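Local coordinates for exoglucanase A (Cellulomonas fimi, PDB 7CBD), which hydrolyses beta-1,4-glucosidic linkages of cellulose with inversion of anomeric configuration, releasing cellobiose from the non-reducing chain ends, and is represented here by its glycosyl hydrolase family 6 catalytic domain, at residues T155-E160 / S196-W201; N253-S258 / Y262-D267; S309-T314 / V320-V325. All coordinates share one frame; numbering follows the deposited sequence. Where two conformers were deposited one is given.

Overall arrangement
The three contacts follow one another along the chain, beyond the C-terminal ends of the parallel strands of this family 6 domain. Contact 1 joins the regions after strands 141-146 and 187-192, which hold short helices 153-156 and 196-199, beside the active site: the side chain of Trp198 is about 4 Å from that of Asp149, the predicted proton donor. Contact 2, its centre about 17 Å away, touches it, Trp201 NE1 lying 2.8 Å from Glu263 O and Ser196 O 2.9 Å from Asn265 ND2. The centre of contact 3 lies about 14 Å from that of contact 2, and Val320 packs on Ile256 and Tyr262. Contacts 1 and 3 do not touch, nearest atoms about 11 Å apart.

Contact 1: T155-E160 / S196-W201; sequences TTNISE and SGWLGW
Thr156 and Leu199 mark the closest backbone approach, their CA atoms 8.2 Å apart, so the two segments meet through side chains. Residues about 155-156 belong to a weakly bonded helix that begins earlier, and the chain then makes a type I turn from Asn157 to Glu160; the other segment starts in a short helix. Thr156 and Trp198 carry the meeting between them. The CG of Trp198 is anti to the backbone N (chi1 -176°), which sends the indole out toward the other segment. There Trp198 NE1 donates to Thr156 OG1 at 2.9 Å, with an N-H...O angle of 148° and the oxygen lying somewhat out of the ring plane. Threonine suits the spot because its hydroxyl accepts from the indole and also bonds the carbonyl O of Pro152, which can only accept. Its methyl does the apolar work: Thr156 CG2 lies 3.6 Å from Leu199 CD2. That same CD2 rests 3.7 Å above the plane of the Trp198 ring, toward its rim, so leucine fills the angle between methyl and indole. Asn157 turns its amide nearly parallel to the indole, the planes 12° apart, and its ND2, bonded to Asn153 OD1, comes obliquely to 3.8 Å from Trp198 NE1. The bond at NE1 and Leu199 CD2 over one face thus limit the indole's rotation, next to Asp149, the predicted proton donor. Both segments follow neighbouring parallel strands, an arrangement characteristic of the loops and short helices beyond the C-terminal strand ends of the distorted beta/alpha barrel of glycosyl hydrolase family 6, where the active site lies.

Contact 2: N253-S258 / Y262-D267; sequences NTPIRS and YEWNFD
Pro255 O is gripped twice by Ser258, whose other side meets the indole of Trp264: OG donates to the carbonyl at 2.7 Å, in its plane, and the backbone N adds a second bond. These bonds close the 3-10 turn 256-258, which faces a type I' beta turn from Tyr262 to Asn265 in the loop before helix 270-283. The positive phi of Glu263 and Trp264 is what this turn type demands. Backbone and side chain of Arg257 both bind Trp264. Arg257 O accepts from Trp264 N at 2.7 Å. Arg257 NH1 donates to Trp264 O at 2.9 Å, in the guanidinium plane and on a carbonyl lone pair. Although CG starts between the backbone N and carbonyl carbon (chi1 67°), the chain runs extended from CG to NE and carries the guanidinium between two aromatic groups. Phe266 lies almost flat against one face, its plane 17° from that of the guanidinium, with CZ 3.2 Å from Arg257 NE. Trp264 presents the edge of its indole to the opposite face, the planes 78° apart. Arginine suits this slot because it offers flat faces to the rings, N-H groups in plane and an aliphatic stem: CD sits over the Phe266 ring in a CH-pi contact. With an alanine in place of Arg257, Trp264 O is likely to lose its side-chain donor, and a gap would probably open between the Trp264 and Phe266 rings. Pro255 CG adds a looser apolar touch to the indole. Over the face of the six-membered ring of Trp264 stands Ser258 CB, 3.4 Å from that ring's centroid.

Contact 3: S309-T314 / V320-V325; sequences SITAST and VDANRV
Asn323, the last residue of helix 316-323, makes both direct hydrogen bonds to Thr311. Its carboxamide reads the backbone of Thr311 as a neighbouring strand would. Asn323 OD1 accepts from Thr311 N at 2.8 Å, nearly straight (168°), in the carbonyl plane and on a lone pair, and Asn323 ND2 donates to Thr311 O at 3.1 Å, that oxygen lying close to the amide plane. The side chain leaves with CG anti to the carbonyl carbon (chi1 -68°), which turns the amide toward the loop. Asparagine suits the place because it carries one donor and one acceptor side by side on a short stem. With both ends held by the same residue, the amide is fixed against flipping; ND2 has also a weak bond back to Tyr319 O.

A water provides the second kind of link. It lies 2.7 Å from Ser309 O, 2.7 Å from Thr311 OG1 and 3.1 Å from Asn323 OD1, within bonding distance of all three; it has fewer protons than acceptors in reach, so its bonds are probably shared among them.

Apolar contact is slight. Thr311 CB meets Ala322 CB at 3.9 Å, where the small alanine lets the loop lie near the helix.

The charge pair lies within 320-325, between Asp321 on the helix and Arg324 just after it. Arg324 approaches Asp321 side-on, NE and NH2 both donating to OD1 from the same face of the carboxylate, with NE 3.1 Å from OD1. Its guanidinium also makes a cation-pi contact with Phe261.

Together these interactions fold a surface loop back against the last turn of the helix it leads into, a side-chain amide pairing with a main-chain N-H and C=O, within the long excursion after strand 291-295 of the family 6 barrel.

Contact 1: T155-E160 / S196-W201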
ATOM      1  N   THR A 155     -10.944 -15.435  -2.223  1.00 12.67           N
ATOM      2  CA  THR A 155     -11.994 -15.419  -3.231  1.00 15.45           C
ATOM      3  C   THR A 155     -11.469 -15.350  -4.657  1.00 14.31           C
ATOM      4  O   THR A 155     -12.267 -15.435  -5.596  1.00 16.46           O
ATOM      5  CB  THR A 155     -12.910 -14.213  -3.006  1.00 18.26           C
ATOM      6  OG1 THR A 155     -12.092 -13.045  -2.863  1.00 18.54           O
ATOM      7  CG2 THR A 155     -13.750 -14.402  -1.752  1.00 18.89           C
ATOM      8  N   THR A 156     -10.169 -15.178  -4.849  1.00 10.14           N
ATOM      9  CA  THR A 156      -9.574 -15.134  -6.174  1.00  8.24           C
ATOM     10  C   THR A 156      -8.501 -16.185  -6.396  1.00  7.91           C
ATOM     11  O   THR A 156      -8.301 -16.613  -7.534  1.00  9.31           O
ATOM     12  CB  THR A 156      -8.935 -13.762  -6.423  1.00  9.63           C
ATOM     13  OG1 THR A 156      -7.937 -13.513  -5.422  1.00 10.46           O
ATOM     14  CG2 THR A 156      -9.988 -12.655  -6.404  1.00 10.80           C
ATOM     15  N   ASN A 157      -7.796 -16.597  -5.347  1.00  7.62           N
ATOM     16  CA  ASN A 157      -6.612 -17.436  -5.470  1.00  7.05           C
ATOM     17  C   ASN A 157      -6.740 -18.727  -4.677  1.00  7.24           C
ATOM     18  O   ASN A 157      -5.728 -19.352  -4.359  1.00  8.25           O
ATOM     19  CB  ASN A 157      -5.377 -16.652  -5.037  1.00  7.96           C
ATOM     20  CG  ASN A 157      -5.110 -15.482  -5.941  1.00  9.13           C
ATOM     21  OD1 ASN A 157      -5.367 -15.555  -7.150  1.00  9.95           O
ATOM     22  ND2 ASN A 157      -4.614 -14.386  -5.372  1.00  8.21           N
ATOM     23  N   ILE A 158      -7.973 -19.143  -4.374  1.00  7.99           N
ATOM     24  CA  ILE A 158      -8.199 -20.315  -3.536  1.00  8.44           C
ATOM     25  C   ILE A 158      -7.869 -21.610  -4.260  1.00  9.78           C
ATOM     26  O   ILE A 158      -7.858 -22.672  -3.632  1.00 11.56           O
ATOM     27  CB  ILE A 158      -9.612 -20.262  -2.902  1.00 10.17           C
ATOM     28  CG1 ILE A 158      -9.686 -21.064  -1.596  1.00 11.48           C
ATOM     29  CG2 ILE A 158     -10.664 -20.758  -3.885  1.00 11.81           C
ATOM     30  CD1 ILE A 158      -8.837 -20.495  -0.489  1.00 11.27           C
ATOM     31  N   SER A 159      -7.579 -21.549  -5.567  1.00  9.63           N
ATOM     32  CA  SER A 159      -7.101 -22.722  -6.292  1.00 10.97           C
ATOM     33  C   SER A 159      -5.678 -23.091  -5.904  1.00 12.16           C
ATOM     34  O   SER A 159      -5.234 -24.201  -6.217  1.00 14.35           O
ATOM     35  CB  SER A 159      -7.185 -22.510  -7.808  1.00 11.94           C
ATOM     36  OG  SER A 159      -6.378 -21.419  -8.229  1.00 13.51           O
ATOM     37  N   GLU A 160      -4.951 -22.192  -5.247  0.54 12.20           N
ATOM     38  CA  GLU A 160      -3.608 -22.508  -4.780  0.54 12.35           C
ATOM     39  C   GLU A 160      -3.697 -23.194  -3.423  0.54 11.32           C
ATOM     40  O   GLU A 160      -4.321 -22.648  -2.503  0.54 11.14           O
ATOM     41  CB  GLU A 160      -2.769 -21.240  -4.679  0.54 13.08           C
ATOM     42  CG  GLU A 160      -1.514 -21.354  -3.810  0.54 13.74           C
ATOM     43  CD  GLU A 160      -0.585 -22.493  -4.211  0.54 15.84           C
ATOM     44  OE1 GLU A 160      -0.438 -22.774  -5.421  0.54 18.04           O
ATOM     45  OE2 GLU A 160       0.007 -23.111  -3.303  0.54 14.41           O
ATOM     46  N   SER A 196      -7.543  -2.239  -7.881  1.00  5.37           N
ATOM     47  CA  SER A 196      -8.467  -2.528  -8.974  1.00  5.85           C
ATOM     48  C   SER A 196      -7.933  -3.584  -9.932  1.00  6.55           C
ATOM     49  O   SER A 196      -8.724  -4.297 -10.555  1.00  7.15           O
ATOM     50  CB  SER A 196      -8.826  -1.258  -9.746  1.00  6.37           C
ATOM     51  OG  SER A 196      -7.677  -0.582 -10.230  1.00  6.87           O
ATOM     52  N   GLY A 197      -6.614  -3.686 -10.089  1.00  5.91           N
ATOM     53  CA  GLY A 197      -6.054  -4.693 -10.976  1.00  7.55           C
ATOM     54  C   GLY A 197      -6.142  -6.107 -10.446  1.00  8.45           C
ATOM     55  O   GLY A 197      -5.770  -7.053 -11.148  1.00 10.13           O
ATOM     56  N   TRP A 198      -6.625  -6.275  -9.217  1.00  7.60           N
ATOM     57  CA  TRP A 198      -6.859  -7.577  -8.609  1.00  7.54           C
ATOM     58  C   TRP A 198      -8.343  -7.850  -8.425  1.00  7.76           C
ATOM     59  O   TRP A 198      -8.822  -8.934  -8.776  1.00  8.07           O
ATOM     60  CB  TRP A 198      -6.134  -7.610  -7.252  1.00  8.44           C
ATOM     61  CG  TRP A 198      -6.172  -8.912  -6.488  1.00  7.44           C
ATOM     62  CD1 TRP A 198      -6.631 -10.131  -6.917  1.00  7.86           C
ATOM     63  CD2 TRP A 198      -5.721  -9.103  -5.147  1.00  6.95           C
ATOM     64  NE1 TRP A 198      -6.481 -11.068  -5.919  1.00  7.95           N
ATOM     65  CE2 TRP A 198      -5.926 -10.459  -4.823  1.00  7.96           C
ATOM     66  CE3 TRP A 198      -5.159  -8.254  -4.188  1.00  8.25           C
ATOM     67  CZ2 TRP A 198      -5.589 -10.982  -3.580  1.00  9.74           C
ATOM     68  CZ3 TRP A 198      -4.830  -8.773  -2.959  1.00 10.39           C
ATOM     69  CH2 TRP A 198      -5.050 -10.124  -2.662  1.00 10.83           C
ATOM     70  N   LEU A 199      -9.095  -6.865  -7.930  1.00  7.24           N
ATOM     71  CA  LEU A 199     -10.464  -7.097  -7.483  1.00  7.46           C
ATOM     72  C   LEU A 199     -11.507  -6.255  -8.208  1.00  7.55           C
ATOM     73  O   LEU A 199     -12.672  -6.264  -7.803  1.00  8.15           O
ATOM     74  CB  LEU A 199     -10.574  -6.891  -5.965  1.00  9.29           C
ATOM     75  CG  LEU A 199      -9.572  -7.695  -5.133  1.00 10.74           C
ATOM     76  CD1 LEU A 199      -9.622  -7.273  -3.680  1.00 12.78           C
ATOM     77  CD2 LEU A 199      -9.831  -9.201  -5.293  1.00 11.53           C
ATOM     78  N   GLY A 200     -11.137  -5.535  -9.270  1.00  6.74           N
ATOM     79  CA  GLY A 200     -12.087  -4.628  -9.896  1.00  7.44           C
ATOM     80  C   GLY A 200     -13.232  -5.317 -10.621  1.00  6.55           C
ATOM     81  O   GLY A 200     -14.326  -4.748 -10.734  1.00  6.75           O
ATOM     82  N   TRP A 201     -12.996  -6.524 -11.144  1.00  6.93           N
ATOM     83  CA  TRP A 201     -14.055  -7.298 -11.786  1.00  7.48           C
ATOM     84  C   TRP A 201     -15.196  -7.544 -10.807  1.00  8.35           C
ATOM     85  O   TRP A 201     -14.964  -7.861  -9.640  1.00  8.86           O
ATOM     86  CB  TRP A 201     -13.503  -8.653 -12.245  1.00  7.95           C
ATOM     87  CG  TRP A 201     -12.403  -8.535 -13.262  1.00  8.34           C
ATOM     88  CD1 TRP A 201     -12.539  -8.545 -14.623  1.00  8.85           C
ATOM     89  CD2 TRP A 201     -10.998  -8.383 -13.001  1.00  7.22           C
ATOM     90  NE1 TRP A 201     -11.311  -8.399 -15.220  1.00  9.25           N
ATOM     91  CE2 TRP A 201     -10.348  -8.309 -14.249  1.00  8.34           C
ATOM     92  CE3 TRP A 201     -10.229  -8.312 -11.834  1.00  7.81           C
ATOM     93  CZ2 TRP A 201      -8.964  -8.162 -14.363  1.00  9.04           C
ATOM     94  CZ3 TRP A 201      -8.851  -8.151 -11.949  1.00  8.05           C
ATOM     95  CH2 TRP A 201      -8.236  -8.078 -13.205  1.00  8.84           C
TER

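Contact 2: N253-S258 / Y262-D267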
ATOM      1  N   ASN A 253     -17.679  -0.598 -32.015  1.00 16.33           N
ATOM      2  CA  ASN A 253     -18.384  -1.723 -31.388  1.00 16.42           C
ATOM      3  C   ASN A 253     -17.437  -2.676 -30.652  1.00 15.94           C
ATOM      4  O   ASN A 253     -17.722  -3.867 -30.522  1.00 18.21           O
ATOM      5  CB  ASN A 253     -19.279  -2.468 -32.392  1.00 16.43           C
ATOM      6  CG  ASN A 253     -20.356  -3.310 -31.720  1.00 17.49           C
ATOM      7  OD1 ASN A 253     -20.915  -2.924 -30.696  1.00 17.96           O
ATOM      8  ND2 ASN A 253     -20.648  -4.469 -32.304  1.00 18.07           N
ATOM      9  N   THR A 254     -16.304  -2.172 -30.161  1.00 14.74           N
ATOM     10  CA  THR A 254     -15.391  -2.969 -29.338  1.00 13.41           C
ATOM     11  C   THR A 254     -15.099  -2.206 -28.055  1.00 11.83           C
ATOM     12  O   THR A 254     -14.566  -1.079 -28.113  1.00 12.38           O
ATOM     13  CB  THR A 254     -14.092  -3.287 -30.082  1.00 15.21           C
ATOM     14  OG1 THR A 254     -14.408  -3.898 -31.334  1.00 17.10           O
ATOM     15  CG2 THR A 254     -13.236  -4.252 -29.270  1.00 15.77           C
ATOM     16  N   PRO A 255     -15.437  -2.751 -26.888  1.00 11.03           N
ATOM     17  CA  PRO A 255     -15.171  -2.033 -25.631  1.00 10.10           C
ATOM     18  C   PRO A 255     -13.675  -1.944 -25.365  1.00 10.16           C
ATOM     19  O   PRO A 255     -12.953  -2.935 -25.477  1.00 10.79           O
ATOM     20  CB  PRO A 255     -15.879  -2.895 -24.574  1.00 11.62           C
ATOM     21  CG  PRO A 255     -16.857  -3.755 -25.356  1.00 13.70           C
ATOM     22  CD  PRO A 255     -16.182  -4.003 -26.670  1.00 12.91           C
ATOM     23  N   ILE A 256     -13.207  -0.748 -24.997  1.00  9.94           N
ATOM     24  CA  ILE A 256     -11.794  -0.626 -24.654  1.00  9.14           C
ATOM     25  C   ILE A 256     -11.436  -1.466 -23.438  1.00  8.32           C
ATOM     26  O   ILE A 256     -10.276  -1.863 -23.286  1.00  9.71           O
ATOM     27  CB  ILE A 256     -11.321   0.840 -24.504  1.00  8.93           C
ATOM     28  CG1 ILE A 256     -11.944   1.507 -23.268  1.00  8.65           C
ATOM     29  CG2 ILE A 256     -11.593   1.616 -25.790  1.00 11.28           C
ATOM     30  CD1 ILE A 256     -11.242   2.801 -22.845  1.00  9.65           C
ATOM     31  N   ARG A 257     -12.405  -1.765 -22.565  1.00  7.85           N
ATOM     32  CA  ARG A 257     -12.107  -2.623 -21.419  1.00  8.81           C
ATOM     33  C   ARG A 257     -11.740  -4.044 -21.839  1.00  8.72           C
ATOM     34  O   ARG A 257     -11.109  -4.761 -21.056  1.00  9.35           O
ATOM     35  CB  ARG A 257     -13.272  -2.639 -20.423  1.00  9.55           C
ATOM     36  CG  ARG A 257     -14.528  -3.295 -20.968  1.00 10.82           C
ATOM     37  CD  ARG A 257     -15.654  -3.322 -19.928  1.00 12.98           C
ATOM     38  NE  ARG A 257     -16.900  -3.869 -20.466  1.00 14.49           N
ATOM     39  CZ  ARG A 257     -17.450  -5.019 -20.079  1.00 15.28           C
ATOM     40  NH1 ARG A 257     -16.871  -5.757 -19.143  1.00 16.08           N
ATOM     41  NH2 ARG A 257     -18.588  -5.433 -20.629  1.00 16.04           N
ATOM     42  N   SER A 258     -12.095  -4.457 -23.057  1.00  8.73           N
ATOM     43  CA  SER A 258     -11.716  -5.778 -23.544  1.00  9.32           C
ATOM     44  C   SER A 258     -10.269  -5.842 -24.013  1.00  9.35           C
ATOM     45  O   SER A 258      -9.824  -6.910 -24.447  1.00 10.89           O
ATOM     46  CB  SER A 258     -12.643  -6.225 -24.671  1.00 11.52           C
ATOM     47  OG  SER A 258     -12.384  -5.509 -25.861  1.00 11.10           O
ATOM     48  N   TYR A 262      -6.772  -4.596 -19.768  1.00  7.19           N
ATOM     49  CA  TYR A 262      -7.832  -4.503 -18.771  1.00  7.34           C
ATOM     50  C   TYR A 262      -8.646  -5.780 -18.588  1.00  7.35           C
ATOM     51  O   TYR A 262      -9.279  -5.933 -17.542  1.00  7.35           O
ATOM     52  CB  TYR A 262      -8.747  -3.293 -19.023  1.00  7.48           C
ATOM     53  CG  TYR A 262      -8.066  -1.980 -18.725  1.00  7.47           C
ATOM     54  CD1 TYR A 262      -7.545  -1.711 -17.467  1.00  6.83           C
ATOM     55  CD2 TYR A 262      -7.923  -1.017 -19.711  1.00  8.10           C
ATOM     56  CE1 TYR A 262      -6.910  -0.514 -17.201  1.00  7.27           C
ATOM     57  CE2 TYR A 262      -7.294   0.186 -19.460  1.00  8.48           C
ATOM     58  CZ  TYR A 262      -6.789   0.436 -18.206  1.00  7.72           C
ATOM     59  OH  TYR A 262      -6.156   1.636 -17.971  1.00  8.57           O
ATOM     60  N   GLU A 263      -8.656  -6.695 -19.558  1.00  7.30           N
ATOM     61  CA  GLU A 263      -9.280  -8.013 -19.363  1.00  8.08           C
ATOM     62  C   GLU A 263     -10.739  -7.891 -18.912  1.00  8.19           C
ATOM     63  O   GLU A 263     -11.205  -8.636 -18.047  1.00  8.46           O
ATOM     64  CB  GLU A 263      -8.483  -8.878 -18.377  1.00  8.14           C
ATOM     65  CG  GLU A 263      -7.048  -9.169 -18.798  1.00  9.97           C
ATOM     66  CD  GLU A 263      -6.245  -9.936 -17.749  1.00 10.08           C
ATOM     67  OE1 GLU A 263      -6.615  -9.922 -16.554  1.00 11.09           O
ATOM     68  OE2 GLU A 263      -5.216 -10.541 -18.126  1.00 11.49           O
ATOM     69  N   TRP A 264     -11.461  -6.929 -19.486  1.00  9.08           N
ATOM     70  CA  TRP A 264     -12.893  -6.667 -19.266  1.00  8.11           C
ATOM     71  C   TRP A 264     -13.214  -5.951 -17.946  1.00  8.38           C
ATOM     72  O   TRP A 264     -14.393  -5.724 -17.655  1.00  9.80           O
ATOM     73  CB  TRP A 264     -13.790  -7.907 -19.440  1.00  9.90           C
ATOM     74  CG  TRP A 264     -13.685  -8.549 -20.807  1.00 12.10           C
ATOM     75  CD1 TRP A 264     -12.823  -9.541 -21.186  1.00 13.67           C
ATOM     76  CD2 TRP A 264     -14.475  -8.245 -21.966  1.00 12.14           C
ATOM     77  NE1 TRP A 264     -13.028  -9.871 -22.506  1.00 14.07           N
ATOM     78  CE2 TRP A 264     -14.038  -9.092 -23.006  1.00 12.88           C
ATOM     79  CE3 TRP A 264     -15.510  -7.342 -22.223  1.00 12.98           C
ATOM     80  CZ2 TRP A 264     -14.600  -9.061 -24.281  1.00 14.20           C
ATOM     81  CZ3 TRP A 264     -16.067  -7.312 -23.491  1.00 13.13           C
ATOM     82  CH2 TRP A 264     -15.608  -8.166 -24.504  1.00 13.72           C
ATOM     83  N   ASN A 265     -12.212  -5.594 -17.149  1.00  6.69           N
ATOM     84  CA  ASN A 265     -12.418  -4.871 -15.899  1.00  6.82           C
ATOM     85  C   ASN A 265     -12.921  -3.455 -16.190  1.00  8.21           C
ATOM     86  O   ASN A 265     -12.384  -2.768 -17.057  1.00  8.65           O
ATOM     87  CB  ASN A 265     -11.048  -4.791 -15.221  1.00  6.76           C
ATOM     88  CG  ASN A 265     -11.103  -4.467 -13.746  1.00  5.57           C
ATOM     89  OD1 ASN A 265     -12.058  -3.881 -13.234  1.00  7.28           O
ATOM     90  ND2 ASN A 265     -10.038  -4.847 -13.047  1.00  6.34           N
ATOM     91  N   PHE A 266     -13.946  -3.006 -15.448  1.00  7.41           N
ATOM     92  CA  PHE A 266     -14.422  -1.624 -15.557  1.00  7.91           C
ATOM     93  C   PHE A 266     -13.643  -0.643 -14.688  1.00  7.32           C
ATOM     94  O   PHE A 266     -13.832   0.572 -14.832  1.00  8.42           O
ATOM     95  CB  PHE A 266     -15.894  -1.504 -15.145  1.00  8.89           C
ATOM     96  CG  PHE A 266     -16.868  -1.930 -16.201  1.00  9.86           C
ATOM     97  CD1 PHE A 266     -17.217  -1.077 -17.237  1.00 11.42           C
ATOM     98  CD2 PHE A 266     -17.468  -3.177 -16.133  1.00 10.35           C
ATOM     99  CE1 PHE A 266     -18.133  -1.473 -18.200  1.00 12.09           C
ATOM    100  CE2 PHE A 266     -18.384  -3.574 -17.089  1.00 11.30           C
ATOM    101  CZ  PHE A 266     -18.719  -2.714 -18.122  1.00 12.16           C
ATOM    102  N   ASP A 267     -12.804  -1.124 -13.772  1.00  6.31           N
ATOM    103  CA  ASP A 267     -12.100  -0.253 -12.828  1.00  5.57           C
ATOM    104  C   ASP A 267     -10.666  -0.097 -13.322  1.00  5.90           C
ATOM    105  O   ASP A 267      -9.827  -0.978 -13.116  1.00  6.69           O
ATOM    106  CB  ASP A 267     -12.117  -0.822 -11.409  1.00  6.28           C
ATOM    107  CG  ASP A 267     -13.499  -0.818 -10.772  1.00  7.17           C
ATOM    108  OD1 ASP A 267     -14.464  -0.306 -11.376  1.00  9.10           O
ATOM    109  OD2 ASP A 267     -13.622  -1.341  -9.647  1.00  7.36           O
TER

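Contact 3: S309-T314 / V320-V325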
ATOM      1  N   SER A 309      -1.778  13.509 -24.026  1.00 18.41           N
ATOM      2  CA  SER A 309      -3.006  13.751 -24.764  1.00 19.43           C
ATOM      3  C   SER A 309      -3.411  12.454 -25.442  1.00 18.91           C
ATOM      4  O   SER A 309      -2.610  11.525 -25.573  1.00 19.59           O
ATOM      5  CB  SER A 309      -2.842  14.877 -25.788  1.00 21.34           C
ATOM      6  OG  SER A 309      -1.869  14.533 -26.756  1.00 22.99           O
ATOM      7  N   ILE A 310      -4.675  12.390 -25.857  1.00 18.45           N
ATOM      8  CA  ILE A 310      -5.201  11.161 -26.438  1.00 18.30           C
ATOM      9  C   ILE A 310      -4.568  10.929 -27.803  1.00 18.11           C
ATOM     10  O   ILE A 310      -4.597  11.801 -28.683  1.00 18.96           O
ATOM     11  CB  ILE A 310      -6.735  11.209 -26.521  1.00 18.70           C
ATOM     12  CG1 ILE A 310      -7.353  11.032 -25.132  1.00 20.06           C
ATOM     13  CG2 ILE A 310      -7.255  10.128 -27.461  1.00 19.07           C
ATOM     14  CD1 ILE A 310      -8.863  11.175 -25.114  1.00 20.90           C
ATOM     15  N   THR A 311      -3.969   9.755 -27.974  1.00 17.84           N
ATOM     16  CA  THR A 311      -3.500   9.299 -29.274  1.00 19.11           C
ATOM     17  C   THR A 311      -4.644   8.537 -29.928  1.00 19.08           C
ATOM     18  O   THR A 311      -5.157   7.570 -29.354  1.00 20.12           O
ATOM     19  CB  THR A 311      -2.286   8.387 -29.105  1.00 22.25           C
ATOM     20  OG1 THR A 311      -1.182   9.144 -28.590  1.00 23.54           O
ATOM     21  CG2 THR A 311      -1.894   7.767 -30.436  1.00 23.71           C
ATOM     22  N   ALA A 312      -5.053   8.981 -31.109  1.00 18.36           N
ATOM     23  CA  ALA A 312      -6.189   8.371 -31.780  1.00 18.60           C
ATOM     24  C   ALA A 312      -5.812   7.001 -32.323  1.00 19.50           C
ATOM     25  O   ALA A 312      -4.697   6.795 -32.813  1.00 19.45           O
ATOM     26  CB  ALA A 312      -6.660   9.264 -32.928  1.00 17.84           C
ATOM     27  N   SER A 313      -6.749   6.057 -32.229  1.00 20.20           N
ATOM     28  CA  SER A 313      -6.565   4.742 -32.823  1.00 21.57           C
ATOM     29  C   SER A 313      -7.920   4.076 -33.014  1.00 23.82           C
ATOM     30  O   SER A 313      -8.847   4.289 -32.227  1.00 24.39           O
ATOM     31  CB  SER A 313      -5.670   3.844 -31.965  1.00 21.34           C
ATOM     32  OG  SER A 313      -5.561   2.560 -32.552  1.00 22.37           O
ATOM     33  N   THR A 314      -8.014   3.269 -34.072  1.00 24.81           N
ATOM     34  CA  THR A 314      -9.173   2.429 -34.350  1.00 26.43           C
ATOM     35  C   THR A 314      -9.106   1.079 -33.646  1.00 26.59           C
ATOM     36  O   THR A 314     -10.109   0.358 -33.622  1.00 28.52           O
ATOM     37  CB  THR A 314      -9.321   2.212 -35.866  1.00 28.76           C
ATOM     38  OG1 THR A 314      -8.133   1.604 -36.392  1.00 30.68           O
ATOM     39  CG2 THR A 314      -9.554   3.534 -36.578  1.00 29.56           C
ATOM     40  N   VAL A 320      -5.584   1.706 -25.930  1.00 10.11           N
ATOM     41  CA  VAL A 320      -5.316   1.584 -24.502  1.00  8.54           C
ATOM     42  C   VAL A 320      -3.824   1.707 -24.226  1.00  8.64           C
ATOM     43  O   VAL A 320      -3.410   2.416 -23.305  1.00  9.70           O
ATOM     44  CB  VAL A 320      -5.919   0.282 -23.948  1.00  9.07           C
ATOM     45  CG1 VAL A 320      -5.320  -0.057 -22.586  1.00  9.86           C
ATOM     46  CG2 VAL A 320      -7.433   0.410 -23.867  1.00  9.96           C
ATOM     47  N   ASP A 321      -2.993   1.046 -25.038  1.00  9.58           N
ATOM     48  CA  ASP A 321      -1.562   1.025 -24.755  1.00 10.91           C
ATOM     49  C   ASP A 321      -0.912   2.389 -24.965  1.00 11.66           C
ATOM     50  O   ASP A 321       0.075   2.711 -24.294  1.00 12.01           O
ATOM     51  CB  ASP A 321      -0.878  -0.065 -25.582  1.00 11.59           C
ATOM     52  CG  ASP A 321      -1.249  -1.469 -25.121  1.00 12.70           C
ATOM     53  OD1 ASP A 321      -1.823  -1.609 -24.012  1.00 12.41           O
ATOM     54  OD2 ASP A 321      -0.972  -2.432 -25.872  1.00 14.68           O
ATOM     55  N   ALA A 322      -1.446   3.203 -25.876  1.00 11.05           N
ATOM     56  CA  ALA A 322      -0.891   4.537 -26.072  1.00 12.38           C
ATOM     57  C   ALA A 322      -1.381   5.526 -25.024  1.00 11.67           C
ATOM     58  O   ALA A 322      -0.699   6.518 -24.748  1.00 13.96           O
ATOM     59  CB  ALA A 322      -1.242   5.059 -27.466  1.00 13.37           C
ATOM     60  N   ASN A 323      -2.547   5.277 -24.425  1.00 10.98           N
ATOM     61  CA  ASN A 323      -3.211   6.276 -23.604  1.00 10.20           C
ATOM     62  C   ASN A 323      -3.218   5.973 -22.112  1.00  9.04           C
ATOM     63  O   ASN A 323      -3.552   6.869 -21.327  1.00 10.42           O
ATOM     64  CB  ASN A 323      -4.642   6.514 -24.106  1.00 10.69           C
ATOM     65  CG  ASN A 323      -4.664   7.184 -25.463  1.00 13.15           C
ATOM     66  OD1 ASN A 323      -3.969   8.176 -25.679  1.00 15.33           O
ATOM     67  ND2 ASN A 323      -5.451   6.646 -26.384  1.00 14.16           N
ATOM     68  N   ARG A 324      -2.858   4.761 -21.694  1.00  7.90           N
ATOM     69  CA  ARG A 324      -2.801   4.448 -20.275  1.00  8.31           C
ATOM     70  C   ARG A 324      -1.549   5.039 -19.643  1.00  7.47           C
ATOM     71  O   ARG A 324      -0.468   5.018 -20.239  1.00  8.54           O
ATOM     72  CB  ARG A 324      -2.824   2.933 -20.059  1.00  7.88           C
ATOM     73  CG  ARG A 324      -1.687   2.118 -20.694  1.00  8.98           C
ATOM     74  CD  ARG A 324      -1.970   0.653 -20.431  1.00  8.54           C
ATOM     75  NE  ARG A 324      -1.305  -0.334 -21.280  1.00  9.09           N
ATOM     76  CZ  ARG A 324      -0.187  -0.980 -20.961  1.00  9.64           C
ATOM     77  NH1 ARG A 324       0.473  -0.680 -19.852  1.00  9.96           N
ATOM     78  NH2 ARG A 324       0.286  -1.912 -21.773  1.00 10.34           N
ATOM     79  N   VAL A 325      -1.701   5.571 -18.427  1.00  6.90           N
ATOM     80  CA  VAL A 325      -0.529   6.041 -17.702  1.00  7.36           C
ATOM     81  C   VAL A 325       0.171   4.890 -16.995  1.00  6.95           C
ATOM     82  O   VAL A 325       1.394   4.920 -16.833  1.00  7.20           O
ATOM     83  CB  VAL A 325      -0.820   7.232 -16.765  1.00  8.47           C
ATOM     84  CG1 VAL A 325      -1.467   8.377 -17.541  1.00  9.04           C
ATOM     85  CG2 VAL A 325      -1.685   6.813 -15.586  1.00  9.01           C
TER
HETATM   86  O   HOH W   1      -1.143   9.293 -25.941  1.00 18.86           O